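Local coordinates for protein CT_858 (Chlamydia trachomatis, PDB 3DOR) that is a secreted chlamydial protease, probably a serine-type endopeptidase, whose mature form is a dimer, at residues B[69-73]-B[141-145]; B[81-85]-B[160-164]; B[85-89]-B[100-105]; B[114-120]-B[166-172]. All coordinates share one frame; numbering follows the deposited sequence.

Contact 1: residues B[69-73]-B[141-145]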
loop_
_atom_site.group_PDB
_atom_site.type_symbol
_atom_site.label_atom_id
_atom_site.label_comp_id
_atom_site.label_asym_id
_atom_site.label_seq_id
_atom_site.Cartn_x
_atom_site.Cartn_y
_atom_site.Cartn_z
ATOM N N LEU B 69 -23.036 1.965 -9.308
ATOM C CA LEU B 69 -22.491 3.281 -9.628
ATOM C C LEU B 69 -22.232 3.412 -11.125
ATOM O O LEU B 69 -21.976 4.507 -11.620
ATOM C CB LEU B 69 -21.188 3.518 -8.863
ATOM C CG LEU B 69 -21.273 3.666 -7.340
ATOM C CD1 LEU B 69 -19.870 3.652 -6.741
ATOM C CD2 LEU B 69 -22.000 4.966 -6.989
ATOM N N ASN B 70 -22.308 2.296 -11.844
ATOM C CA ASN B 70 -22.059 2.301 -13.287
ATOM C C ASN B 70 -20.744 3.063 -13.547
ATOM O O ASN B 70 -20.696 3.997 -14.339
ATOM C CB ASN B 70 -23.240 2.966 -14.011
ATOM C CG ASN B 70 -23.301 2.622 -15.497
ATOM O OD1 ASN B 70 -24.370 2.672 -16.117
ATOM N ND2 ASN B 70 -22.158 2.284 -16.075
ATOM N N ASP B 71 -19.687 2.650 -12.847
ATOM C CA ASP B 71 -18.361 3.270 -12.939
ATOM C C ASP B 71 -17.352 2.163 -13.241
ATOM O O ASP B 71 -17.087 1.320 -12.384
ATOM C CB ASP B 71 -18.010 3.925 -11.595
ATOM C CG ASP B 71 -16.703 4.716 -11.632
ATOM O OD1 ASP B 71 -15.779 4.340 -12.382
ATOM O OD2 ASP B 71 -16.596 5.711 -10.879
ATOM N N PHE B 72 -16.780 2.152 -14.442
ATOM C CA PHE B 72 -15.825 1.092 -14.759
ATOM C C PHE B 72 -14.651 1.064 -13.791
ATOM O O PHE B 72 -13.995 0.037 -13.648
ATOM C CB PHE B 72 -15.321 1.202 -16.199
ATOM C CG PHE B 72 -16.406 1.066 -17.224
ATOM C CD1 PHE B 72 -16.901 2.186 -17.881
ATOM C CD2 PHE B 72 -16.956 -0.175 -17.508
ATOM C CE1 PHE B 72 -17.940 2.072 -18.815
ATOM C CE2 PHE B 72 -17.990 -0.300 -18.438
ATOM C CZ PHE B 72 -18.481 0.827 -19.090
ATOM N N HIS B 73 -14.399 2.187 -13.125
ATOM C CA HIS B 73 -13.322 2.283 -12.145
ATOM C C HIS B 73 -13.760 1.772 -10.758
ATOM O O HIS B 73 -12.946 1.240 -10.003
ATOM C CB HIS B 73 -12.861 3.741 -11.984
ATOM C CG HIS B 73 -11.808 4.177 -12.957
ATOM N ND1 HIS B 73 -10.815 3.335 -13.414
ATOM C CD2 HIS B 73 -11.521 5.402 -13.466
ATOM C CE1 HIS B 73 -9.963 4.020 -14.156
ATOM N NE2 HIS B 73 -10.368 5.279 -14.203
ATOM N N ALA B 141 -20.238 0.042 -24.444
ATOM C CA ALA B 141 -19.183 -0.247 -23.473
ATOM C C ALA B 141 -19.680 -1.166 -22.353
ATOM O O ALA B 141 -18.971 -2.089 -21.946
ATOM C CB ALA B 141 -18.612 1.055 -22.900
ATOM N N GLU B 142 -20.898 -0.934 -21.863
ATOM C CA GLU B 142 -21.451 -1.789 -20.804
ATOM C C GLU B 142 -21.716 -3.189 -21.368
ATOM O O GLU B 142 -21.534 -4.195 -20.680
ATOM C CB GLU B 142 -22.755 -1.190 -20.244
ATOM C CG GLU B 142 -22.581 0.198 -19.626
ATOM C CD GLU B 142 -23.905 0.893 -19.361
ATOM O OE1 GLU B 142 -24.512 0.657 -18.293
ATOM O OE2 GLU B 142 -24.344 1.666 -20.236
ATOM N N GLU B 143 -22.138 -3.250 -22.625
ATOM C CA GLU B 143 -22.412 -4.531 -23.273
ATOM C C GLU B 143 -21.139 -5.380 -23.313
ATOM O O GLU B 143 -21.141 -6.552 -22.930
ATOM C CB GLU B 143 -22.916 -4.297 -24.702
ATOM C CG GLU B 143 -23.262 -5.565 -25.475
ATOM C CD GLU B 143 -24.595 -6.191 -25.052
ATOM O OE1 GLU B 143 -25.080 -7.102 -25.767
ATOM O OE2 GLU B 143 -25.152 -5.772 -24.009
ATOM N N SER B 144 -20.049 -4.777 -23.775
ATOM C CA SER B 144 -18.777 -5.480 -23.861
ATOM C C SER B 144 -18.246 -5.848 -22.486
ATOM O O SER B 144 -17.649 -6.901 -22.314
ATOM C CB SER B 144 -17.747 -4.631 -24.604
ATOM O OG SER B 144 -18.143 -4.447 -25.948
ATOM N N ALA B 145 -18.456 -4.985 -21.501
ATOM C CA ALA B 145 -17.975 -5.297 -20.164
ATOM C C ALA B 145 -18.690 -6.569 -19.681
ATOM O O ALA B 145 -18.084 -7.426 -19.039
ATOM C CB ALA B 145 -18.239 -4.118 -19.211
#

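Contact 2: residues B[81-85]-B[160-164]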
loop_
_atom_site.group_PDB
_atom_site.type_symbol
_atom_site.label_atom_id
_atom_site.label_comp_id
_atom_site.label_asym_id
_atom_site.label_seq_id
_atom_site.Cartn_x
_atom_site.Cartn_y
_atom_site.Cartn_z
ATOM N N ILE B 81 -11.519 -17.580 -4.239
ATOM C CA ILE B 81 -10.959 -18.125 -5.471
ATOM C C ILE B 81 -11.910 -18.888 -6.381
ATOM O O ILE B 81 -11.550 -19.206 -7.515
ATOM C CB ILE B 81 -9.760 -19.048 -5.185
ATOM C CG1 ILE B 81 -10.216 -20.272 -4.392
ATOM C CG2 ILE B 81 -8.689 -18.282 -4.416
ATOM C CD1 ILE B 81 -9.091 -21.231 -4.079
ATOM N N GLU B 82 -13.110 -19.191 -5.902
ATOM C CA GLU B 82 -14.065 -19.919 -6.732
ATOM C C GLU B 82 -14.233 -19.243 -8.095
ATOM O O GLU B 82 -14.378 -18.021 -8.172
ATOM C CB GLU B 82 -15.422 -19.995 -6.038
ATOM C CG GLU B 82 -16.470 -20.709 -6.863
ATOM C CD GLU B 82 -17.794 -20.797 -6.149
ATOM O OE1 GLU B 82 -18.217 -19.776 -5.568
ATOM O OE2 GLU B 82 -18.412 -21.879 -6.176
ATOM N N SER B 83 -14.215 -20.032 -9.165
ATOM C CA SER B 83 -14.373 -19.469 -10.500
ATOM C C SER B 83 -14.835 -20.490 -11.534
ATOM O O SER B 83 -14.691 -21.700 -11.347
ATOM C CB SER B 83 -13.055 -18.848 -10.969
ATOM O OG SER B 83 -12.098 -19.852 -11.270
ATOM N N ALA B 84 -15.385 -19.983 -12.632
ATOM C CA ALA B 84 -15.871 -20.814 -13.729
ATOM C C ALA B 84 -15.366 -20.185 -15.020
ATOM O O ALA B 84 -15.419 -18.972 -15.176
ATOM C CB ALA B 84 -17.391 -20.854 -13.721
ATOM N N TYR B 85 -14.883 -21.007 -15.942
ATOM C CA TYR B 85 -14.340 -20.497 -17.194
ATOM C C TYR B 85 -14.565 -21.428 -18.376
ATOM O O TYR B 85 -14.413 -22.638 -18.243
ATOM C CB TYR B 85 -12.832 -20.280 -17.032
ATOM C CG TYR B 85 -12.115 -19.830 -18.290
ATOM C CD1 TYR B 85 -12.198 -18.507 -18.727
ATOM C CD2 TYR B 85 -11.337 -20.724 -19.028
ATOM C CE1 TYR B 85 -11.523 -18.082 -19.873
ATOM C CE2 TYR B 85 -10.656 -20.314 -20.174
ATOM C CZ TYR B 85 -10.754 -18.990 -20.591
ATOM O OH TYR B 85 -10.088 -18.575 -21.718
ATOM N N LYS B 160 -21.776 -14.862 -9.133
ATOM C CA LYS B 160 -22.292 -16.136 -8.653
ATOM C C LYS B 160 -21.538 -17.058 -9.601
ATOM O O LYS B 160 -21.503 -16.799 -10.800
ATOM C CB LYS B 160 -23.790 -16.268 -8.923
ATOM C CG LYS B 160 -24.679 -15.383 -8.077
ATOM C CD LYS B 160 -26.141 -15.648 -8.416
ATOM C CE LYS B 160 -27.081 -14.879 -7.505
ATOM N NZ LYS B 160 -28.493 -15.021 -7.958
ATOM N N VAL B 161 -20.925 -18.113 -9.088
ATOM C CA VAL B 161 -20.178 -19.010 -9.957
ATOM C C VAL B 161 -20.932 -20.288 -10.318
ATOM O O VAL B 161 -21.311 -21.064 -9.442
ATOM C CB VAL B 161 -18.830 -19.411 -9.314
ATOM C CG1 VAL B 161 -18.051 -20.313 -10.260
ATOM C CG2 VAL B 161 -18.022 -18.168 -8.979
ATOM N N PRO B 162 -21.160 -20.519 -11.621
ATOM C CA PRO B 162 -21.865 -21.716 -12.089
ATOM C C PRO B 162 -20.865 -22.859 -12.232
ATOM O O PRO B 162 -19.664 -22.663 -12.058
ATOM C CB PRO B 162 -22.410 -21.279 -13.441
ATOM C CG PRO B 162 -21.278 -20.429 -13.964
ATOM C CD PRO B 162 -20.922 -19.584 -12.737
ATOM N N SER B 163 -21.364 -24.045 -12.555
ATOM C CA SER B 163 -20.522 -25.220 -12.735
ATOM C C SER B 163 -21.326 -26.263 -13.479
ATOM O O SER B 163 -22.524 -26.098 -13.691
ATOM C CB SER B 163 -20.093 -25.795 -11.387
ATOM O OG SER B 163 -21.216 -26.296 -10.678
ATOM N N GLY B 164 -20.663 -27.344 -13.866
ATOM C CA GLY B 164 -21.343 -28.397 -14.583
ATOM C C GLY B 164 -21.417 -28.110 -16.066
ATOM O O GLY B 164 -20.779 -27.180 -16.570
#

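Contact 3: residues B[85-89]-B[100-105]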
loop_
_atom_site.group_PDB
_atom_site.type_symbol
_atom_site.label_atom_id
_atom_site.label_comp_id
_atom_site.label_asym_id
_atom_site.label_seq_id
_atom_site.Cartn_x
_atom_site.Cartn_y
_atom_site.Cartn_z
ATOM N N TYR B 85 -14.883 -21.007 -15.942
ATOM C CA TYR B 85 -14.340 -20.497 -17.194
ATOM C C TYR B 85 -14.565 -21.428 -18.376
ATOM O O TYR B 85 -14.413 -22.638 -18.243
ATOM C CB TYR B 85 -12.832 -20.280 -17.032
ATOM C CG TYR B 85 -12.115 -19.830 -18.290
ATOM C CD1 TYR B 85 -12.198 -18.507 -18.727
ATOM C CD2 TYR B 85 -11.337 -20.724 -19.028
ATOM C CE1 TYR B 85 -11.523 -18.082 -19.873
ATOM C CE2 TYR B 85 -10.656 -20.314 -20.174
ATOM C CZ TYR B 85 -10.754 -18.990 -20.591
ATOM O OH TYR B 85 -10.088 -18.575 -21.718
ATOM N N LEU B 86 -14.928 -20.852 -19.522
ATOM C CA LEU B 86 -15.114 -21.600 -20.764
ATOM C C LEU B 86 -14.136 -20.989 -21.770
ATOM O O LEU B 86 -14.136 -19.780 -21.985
ATOM C CB LEU B 86 -16.554 -21.487 -21.260
ATOM C CG LEU B 86 -17.537 -22.276 -20.381
ATOM C CD1 LEU B 86 -18.974 -22.074 -20.847
ATOM C CD2 LEU B 86 -17.146 -23.752 -20.426
ATOM N N PRO B 87 -13.289 -21.825 -22.401
ATOM C CA PRO B 87 -12.268 -21.435 -23.382
ATOM C C PRO B 87 -12.706 -20.882 -24.741
ATOM O O PRO B 87 -12.234 -21.341 -25.788
ATOM C CB PRO B 87 -11.447 -22.707 -23.529
ATOM C CG PRO B 87 -12.506 -23.761 -23.458
ATOM C CD PRO B 87 -13.374 -23.295 -22.300
ATOM N N TYR B 88 -13.589 -19.893 -24.728
ATOM C CA TYR B 88 -14.049 -19.280 -25.970
ATOM C C TYR B 88 -14.058 -17.766 -25.880
ATOM O O TYR B 88 -14.003 -17.200 -24.789
ATOM C CB TYR B 88 -15.452 -19.758 -26.322
ATOM C CG TYR B 88 -15.575 -21.252 -26.297
ATOM C CD1 TYR B 88 -16.014 -21.913 -25.150
ATOM C CD2 TYR B 88 -15.210 -22.012 -27.403
ATOM C CE1 TYR B 88 -16.082 -23.305 -25.105
ATOM C CE2 TYR B 88 -15.273 -23.403 -27.371
ATOM C CZ TYR B 88 -15.706 -24.042 -26.220
ATOM O OH TYR B 88 -15.730 -25.413 -26.178
ATOM N N THR B 89 -14.101 -17.115 -27.035
ATOM C CA THR B 89 -14.148 -15.666 -27.072
ATOM C C THR B 89 -15.146 -15.243 -28.137
ATOM O O THR B 89 -15.069 -15.666 -29.289
ATOM C CB THR B 89 -12.774 -15.043 -27.397
ATOM O OG1 THR B 89 -11.800 -15.498 -26.443
ATOM C CG2 THR B 89 -12.864 -13.519 -27.328
ATOM N N PHE B 100 -18.134 -16.263 -32.486
ATOM C CA PHE B 100 -16.961 -16.818 -31.833
ATOM C C PHE B 100 -15.760 -16.342 -32.657
ATOM O O PHE B 100 -15.729 -16.535 -33.875
ATOM C CB PHE B 100 -17.013 -18.354 -31.829
ATOM C CG PHE B 100 -18.011 -18.934 -30.852
ATOM C CD1 PHE B 100 -19.343 -19.103 -31.211
ATOM C CD2 PHE B 100 -17.617 -19.284 -29.567
ATOM C CE1 PHE B 100 -20.270 -19.613 -30.308
ATOM C CE2 PHE B 100 -18.533 -19.791 -28.652
ATOM C CZ PHE B 100 -19.866 -19.957 -29.022
ATOM N N VAL B 101 -14.797 -15.692 -32.010
ATOM C CA VAL B 101 -13.605 -15.221 -32.714
ATOM C C VAL B 101 -12.371 -15.965 -32.242
ATOM O O VAL B 101 -11.281 -15.772 -32.778
ATOM C CB VAL B 101 -13.361 -13.709 -32.529
ATOM C CG1 VAL B 101 -14.428 -12.923 -33.267
ATOM C CG2 VAL B 101 -13.341 -13.358 -31.038
ATOM N N ASP B 102 -12.537 -16.815 -31.235
ATOM C CA ASP B 102 -11.413 -17.595 -30.754
ATOM C C ASP B 102 -11.836 -18.830 -29.966
ATOM O O ASP B 102 -12.806 -18.803 -29.205
ATOM C CB ASP B 102 -10.482 -16.721 -29.916
ATOM C CG ASP B 102 -9.048 -17.224 -29.929
ATOM O OD1 ASP B 102 -8.740 -18.124 -30.741
ATOM O OD2 ASP B 102 -8.230 -16.711 -29.137
ATOM N N ILE B 103 -11.091 -19.912 -30.179
ATOM C CA ILE B 103 -11.320 -21.191 -29.519
ATOM C C ILE B 103 -9.999 -21.560 -28.848
ATOM O O ILE B 103 -8.964 -21.636 -29.513
ATOM C CB ILE B 103 -11.680 -22.288 -30.545
ATOM C CG1 ILE B 103 -12.837 -21.825 -31.439
ATOM C CG2 ILE B 103 -12.039 -23.576 -29.821
ATOM C CD1 ILE B 103 -14.091 -21.444 -30.687
ATOM N N MET B 104 -10.023 -21.788 -27.538
ATOM C CA MET B 104 -8.792 -22.117 -26.825
ATOM C C MET B 104 -8.772 -23.495 -26.166
ATOM O O MET B 104 -8.339 -23.634 -25.024
ATOM C CB MET B 104 -8.495 -21.049 -25.767
ATOM C CG MET B 104 -8.359 -19.626 -26.312
ATOM S SD MET B 104 -9.943 -18.839 -26.694
ATOM C CE MET B 104 -10.359 -18.140 -25.114
ATOM N N THR B 105 -9.232 -24.509 -26.885
ATOM C CA THR B 105 -9.243 -25.869 -26.363
ATOM C C THR B 105 -9.028 -26.845 -27.517
ATOM O O THR B 105 -9.020 -26.434 -28.674
ATOM C CB THR B 105 -10.573 -26.185 -25.649
ATOM O OG1 THR B 105 -10.543 -27.534 -25.172
ATOM C CG2 THR B 105 -11.742 -26.000 -26.588
HETATM O O HOH W 1 -9.061 -15.439 -27.086
#

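Contact 4: residues B[114-120]-B[166-172]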
loop_
_atom_site.group_PDB
_atom_site.type_symbol
_atom_site.label_atom_id
_atom_site.label_comp_id
_atom_site.label_asym_id
_atom_site.label_seq_id
_atom_site.Cartn_x
_atom_site.Cartn_y
_atom_site.Cartn_z
ATOM N N ASP B 114 -18.838 -19.127 -36.028
ATOM C CA ASP B 114 -20.141 -19.613 -35.574
ATOM C C ASP B 114 -20.832 -18.474 -34.851
ATOM O O ASP B 114 -20.172 -17.650 -34.201
ATOM C CB ASP B 114 -19.986 -20.757 -34.568
ATOM C CG ASP B 114 -19.525 -22.047 -35.198
ATOM O OD1 ASP B 114 -19.092 -22.939 -34.432
ATOM O OD2 ASP B 114 -19.595 -22.174 -36.439
ATOM N N GLU B 115 -22.155 -18.431 -34.944
ATOM C CA GLU B 115 -22.909 -17.399 -34.254
ATOM C C GLU B 115 -23.440 -18.031 -32.978
ATOM O O GLU B 115 -23.976 -19.143 -33.011
ATOM C CB GLU B 115 -24.089 -16.905 -35.100
ATOM C CG GLU B 115 -24.771 -15.693 -34.476
ATOM C CD GLU B 115 -26.103 -15.327 -35.121
ATOM O OE1 GLU B 115 -26.403 -15.813 -36.232
ATOM O OE2 GLU B 115 -26.852 -14.535 -34.509
ATOM N N LEU B 116 -23.273 -17.339 -31.854
ATOM C CA LEU B 116 -23.767 -17.842 -30.584
ATOM C C LEU B 116 -25.224 -17.416 -30.485
ATOM O O LEU B 116 -25.538 -16.224 -30.558
ATOM C CB LEU B 116 -22.976 -17.253 -29.412
ATOM C CG LEU B 116 -23.480 -17.642 -28.017
ATOM C CD1 LEU B 116 -23.540 -19.162 -27.899
ATOM C CD2 LEU B 116 -22.561 -17.059 -26.947
ATOM N N LEU B 117 -26.113 -18.389 -30.323
ATOM C CA LEU B 117 -27.537 -18.092 -30.234
ATOM C C LEU B 117 -28.105 -18.142 -28.820
ATOM O O LEU B 117 -28.742 -17.190 -28.366
ATOM C CB LEU B 117 -28.328 -19.049 -31.131
ATOM C CG LEU B 117 -28.050 -18.923 -32.634
ATOM C CD1 LEU B 117 -28.860 -19.972 -33.387
ATOM C CD2 LEU B 117 -28.413 -17.515 -33.120
ATOM N N GLU B 118 -27.867 -19.247 -28.125
ATOM C CA GLU B 118 -28.408 -19.417 -26.788
ATOM C C GLU B 118 -27.431 -20.076 -25.825
ATOM O O GLU B 118 -26.411 -20.639 -26.224
ATOM C CB GLU B 118 -29.687 -20.277 -26.847
ATOM C CG GLU B 118 -30.597 -20.017 -28.058
ATOM C CD GLU B 118 -31.797 -20.977 -28.135
ATOM O OE1 GLU B 118 -31.625 -22.181 -27.836
ATOM O OE2 GLU B 118 -32.910 -20.530 -28.513
ATOM N N VAL B 119 -27.772 -19.992 -24.545
ATOM C CA VAL B 119 -27.003 -20.602 -23.472
ATOM C C VAL B 119 -28.056 -21.254 -22.575
ATOM O O VAL B 119 -28.766 -20.570 -21.837
ATOM C CB VAL B 119 -26.204 -19.550 -22.675
ATOM C CG1 VAL B 119 -25.402 -20.225 -21.573
ATOM C CG2 VAL B 119 -25.272 -18.786 -23.612
ATOM N N ASP B 120 -28.172 -22.577 -22.671
ATOM C CA ASP B 120 -29.148 -23.343 -21.895
ATOM C C ASP B 120 -30.584 -23.017 -22.279
ATOM O O ASP B 120 -31.457 -22.914 -21.416
ATOM C CB ASP B 120 -28.969 -23.109 -20.393
ATOM C CG ASP B 120 -27.699 -23.727 -19.860
ATOM O OD1 ASP B 120 -27.385 -24.866 -20.264
ATOM O OD2 ASP B 120 -27.023 -23.081 -19.030
ATOM N N THR B 166 -23.238 -27.078 -19.702
ATOM C CA THR B 166 -24.179 -26.088 -20.192
ATOM C C THR B 166 -24.192 -26.229 -21.711
ATOM O O THR B 166 -23.188 -26.600 -22.312
ATOM C CB THR B 166 -23.751 -24.652 -19.778
ATOM O OG1 THR B 166 -24.776 -23.724 -20.149
ATOM C CG2 THR B 166 -22.433 -24.262 -20.444
ATOM N N THR B 167 -25.325 -25.944 -22.335
ATOM C CA THR B 167 -25.414 -26.086 -23.777
ATOM C C THR B 167 -25.363 -24.763 -24.515
ATOM O O THR B 167 -26.075 -23.819 -24.182
ATOM C CB THR B 167 -26.699 -26.828 -24.174
ATOM O OG1 THR B 167 -26.687 -28.130 -23.582
ATOM C CG2 THR B 167 -26.795 -26.971 -25.683
ATOM N N LEU B 168 -24.512 -24.708 -25.532
ATOM C CA LEU B 168 -24.369 -23.508 -26.336
ATOM C C LEU B 168 -25.029 -23.764 -27.683
ATOM O O LEU B 168 -24.630 -24.678 -28.404
ATOM C CB LEU B 168 -22.889 -23.185 -26.548
ATOM C CG LEU B 168 -22.007 -23.069 -25.302
ATOM C CD1 LEU B 168 -20.577 -22.773 -25.725
ATOM C CD2 LEU B 168 -22.530 -21.971 -24.397
ATOM N N LYS B 169 -26.055 -22.987 -28.013
ATOM C CA LYS B 169 -26.701 -23.162 -29.302
ATOM C C LYS B 169 -26.041 -22.188 -30.270
ATOM O O LYS B 169 -26.018 -20.980 -30.038
ATOM C CB LYS B 169 -28.200 -22.875 -29.229
ATOM C CG LYS B 169 -28.911 -23.213 -30.533
ATOM C CD LYS B 169 -30.405 -22.888 -30.487
ATOM C CE LYS B 169 -31.091 -23.327 -31.776
ATOM N NZ LYS B 169 -32.568 -23.117 -31.746
ATOM N N ILE B 170 -25.514 -22.723 -31.360
ATOM C CA ILE B 170 -24.833 -21.909 -32.350
ATOM C C ILE B 170 -25.419 -22.110 -33.741
ATOM O O ILE B 170 -26.160 -23.066 -33.989
ATOM C CB ILE B 170 -23.357 -22.304 -32.413
ATOM C CG1 ILE B 170 -23.251 -23.758 -32.894
ATOM C CG2 ILE B 170 -22.727 -22.180 -31.031
ATOM C CD1 ILE B 170 -21.858 -24.208 -33.249
ATOM N N ARG B 171 -25.098 -21.195 -34.647
ATOM C CA ARG B 171 -25.535 -21.339 -36.024
ATOM C C ARG B 171 -24.310 -21.253 -36.912
ATOM O O ARG B 171 -23.482 -20.362 -36.751
ATOM C CB ARG B 171 -26.534 -20.258 -36.440
ATOM C CG ARG B 171 -26.808 -20.304 -37.949
ATOM C CD ARG B 171 -28.190 -19.815 -38.315
ATOM N NE ARG B 171 -28.422 -18.466 -37.830
ATOM C CZ ARG B 171 -29.498 -18.108 -37.141
ATOM N NH1 ARG B 171 -30.434 -19.016 -36.869
ATOM N NH2 ARG B 171 -29.623 -16.852 -36.714
ATOM N N ARG B 172 -24.190 -22.196 -37.839
ATOM C CA ARG B 172 -23.066 -22.222 -38.760
ATOM C C ARG B 172 -23.286 -21.142 -39.793
ATOM O O ARG B 172 -24.420 -20.695 -40.004
ATOM C CB ARG B 172 -22.986 -23.565 -39.479
ATOM C CG ARG B 172 -22.860 -24.766 -38.570
ATOM C CD ARG B 172 -21.653 -24.676 -37.660
ATOM N NE ARG B 172 -21.308 -25.999 -37.155
ATOM C CZ ARG B 172 -20.346 -26.247 -36.273
ATOM N NH1 ARG B 172 -19.617 -25.248 -35.781
ATOM N NH2 ARG B 172 -20.118 -27.499 -35.888
#

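Contact 1: residues B[69-73]-B[141-145]
Phe72 brings the far edge of its ring against one side of helix 140-150, where two alanines a turn apart receive it. Ring atom CZ lies 3.8 Å from Ala141 CB, and its neighbour CE2 is 3.9 Å from Ala145 CB, so the ring straddles one helical turn. Ala145 CB meets the ring at its edge, near its plane, and so does the backbone N of Glu142, 4.1 Å from Phe72 CZ. The ring gets there because CG stands beside the backbone N and anti to the carbonyl carbon (chi1 -62°). Next to the ring the Asn70 side chain meets that of Glu142 at about a right angle, the two flat ends turned 45° to each other, but which way round the amide sits is doubtful.

Helix 140-150 is part of the PDZ-like domain. The contact joins that domain to the loop between helix 55-67 and strand 75-78, a member of another antiparallel sheet, through a small, mainly apolar patch.

Further out, the Glu142 carboxylate is held by both oxygens, OE1 by the backbone N of Lys137 and OE2 by the hydroxyl of Thr139. Beside Phe72 the loop is braced by an Asx turn, in which Asp71 OD1 accepts from His73 N at 2.7 Å; Asp71 OD2 is bonded in turn to the hydroxyls of Tyr22 and Thr513. Asn70, with positive phi (49°), breaks the preceding helix, and its carbonyl takes a bond from Lys28 NZ. Phe466 packs edge-to-face with the Phe72 ring.

Contact 2: residues B[81-85]-B[160-164]
Val161 overlaps the outer half of the Glu82 side chain, its CB sitting 3.6 Å from Glu82 CD, while the two side chains run past each other in opposite directions. This is packing against the antiparallel sheet of the PDZ-like domain: the loop ahead of strand 165-171 lies over the start of strand 83-92. The backbone edges of that strand are already occupied, since Ser83 and Tyr85 bond to Val187 and Arg185 of strand 177-187, and Ala84 and Glu82 bond to Arg153 and Ala155. The loop meets the strand through side chains, not through backbone bonds.

The two methyls of Val161 divide the work. CG2 lies 3.7 Å from Glu82 CG, and CG1 reaches over the strand to within 3.5 Å of the carbonyl carbon of Ser83. CG1 goes that way because it is anti to the backbone N (chi1 -178°), which also leaves it 3.6 Å from Ala84 CB. Glu82 presents its length rather than its charge: CG lies anti to the backbone N (chi1 179°), the chain stays extended beyond it, and its methylene and carboxyl carbons make the closest approaches. Its backbone is steadied by the carboxylate of Glu189, which accepts from the N atoms of Ile81 and Glu82.

Tyr186 and Trp184 of strand 177-187 also touch Val161 and Pro162 respectively. At the other end of the contact, Ala84 CB meets Pro162 twice, 3.9 Å from its ring atom CD and 3.3 Å from its carbonyl O.

Contact 3: residues B[85-89]-B[100-105]
The carbonyl O of Thr89 is gripped by three groups of the facing strand: Val101 N bonds to it at 2.7 Å and nearly straight (165°), Asp102 N adds a weak bond at 3.4 Å, and Phe100 CA makes a CH...O contact. Two residues facing one in this way form a classic beta bulge, here in the hairpin of strands 83-92 and 98-103. Thr89 N returns a bond to Asp102 O. Farther along, Met104 N donates to Pro87 O at 2.9 Å, just where Pro87 centres an inverse gamma turn closed by Tyr88 N and Leu86 O.

The sheet face carrying Tyr88 and Ile103 is apolar. Phe100 packs there in an offset edge-to-face arrangement, its edge toward the face of Tyr88 and the planes 83° apart, and Ile103 CD1 comes to the tyrosine ring's own edge, 3.5 Å from Tyr88 CD2. Thr89 and Asp102 point to the other face, where a water lies 2.8 Å from Thr89 OG1 and donates to Asp102 OD2 at 2.6 Å. Met104, bent at both chi2 and chi3, folds back to put its CE 3.3 Å from Thr89 OG1 and 3.4 Å from Tyr85 OH.

The hairpin is thus two-sided: aromatic and aliphatic packing occupies one face, while the hydroxyl and carboxylate of the other are joined through water, with a thioether methyl beside them.

Contact 4: residues B[114-120]-B[166-172]
Arg171 starts with CB against Leu117 CD1, at 3.8 Å, then bends at chi3 (57°) to carry its guanidinium back over the same leucine. NE passes 3.7 Å from Glu115 OE1. Leu117 CD1 lies over one guanidinium face, offset toward its rim and 3.9 Å from NH1, and NH2 makes a weak salt-bridging bond to Glu115 OE1 at 3.4 Å.

Strands 115-119 and 165-171 are antiparallel neighbours in the sheet of the PDZ-like domain, interrupted by a classic bulge: Leu117 N (2.6 Å) and Glu118 N (3.2 Å) both donate to Lys169 O. Within the bulge the Glu118 and Lys169 side chains lie side by side, pointing the same way, though their charged ends stay beyond salt-bridge distance. On the opposite face Leu116, Val119, Leu168 and Ile170 form the apolar side, with Phe100 packing on Leu116 and Ile170.

A carboxylate bonds across the strands at each end. Arg172 NH1 forms a salt bridge with Asp114, 2.7 Å from OD1, and donates to OD2 on its syn side; OD1 accepts from Arg111 N, while Glu109 O receives the same NH1. Asp120 OD1 accepts from Thr167 N, and Thr166 OG1 donates to Asp120 OD2 at 2.6 Å from above the carboxylate plane.

Contacts 2, 3 and 4 all reach one antiparallel sheet, whereas contact 1 stands apart, joining a helix of the same PDZ-like domain to a loop outside that sheet and lying nearest the chain centre. Contact 2 is at the surface; the other three are partly buried. Contacts 2 and 3 share Tyr85 and strand 83-92, one through side-chain packing, the other through backbone pairing. Contacts 3 and 4 meet where Phe100 N approaches Asp114 O, a probable hydrogen bond at 3.0 Å. Chemistry follows place: backbone bonds and a bulge in each of the strand pairings 3 and 4, mainly van der Waals packing in contacts 1 and 2, and salt bridges across contact 4 alone.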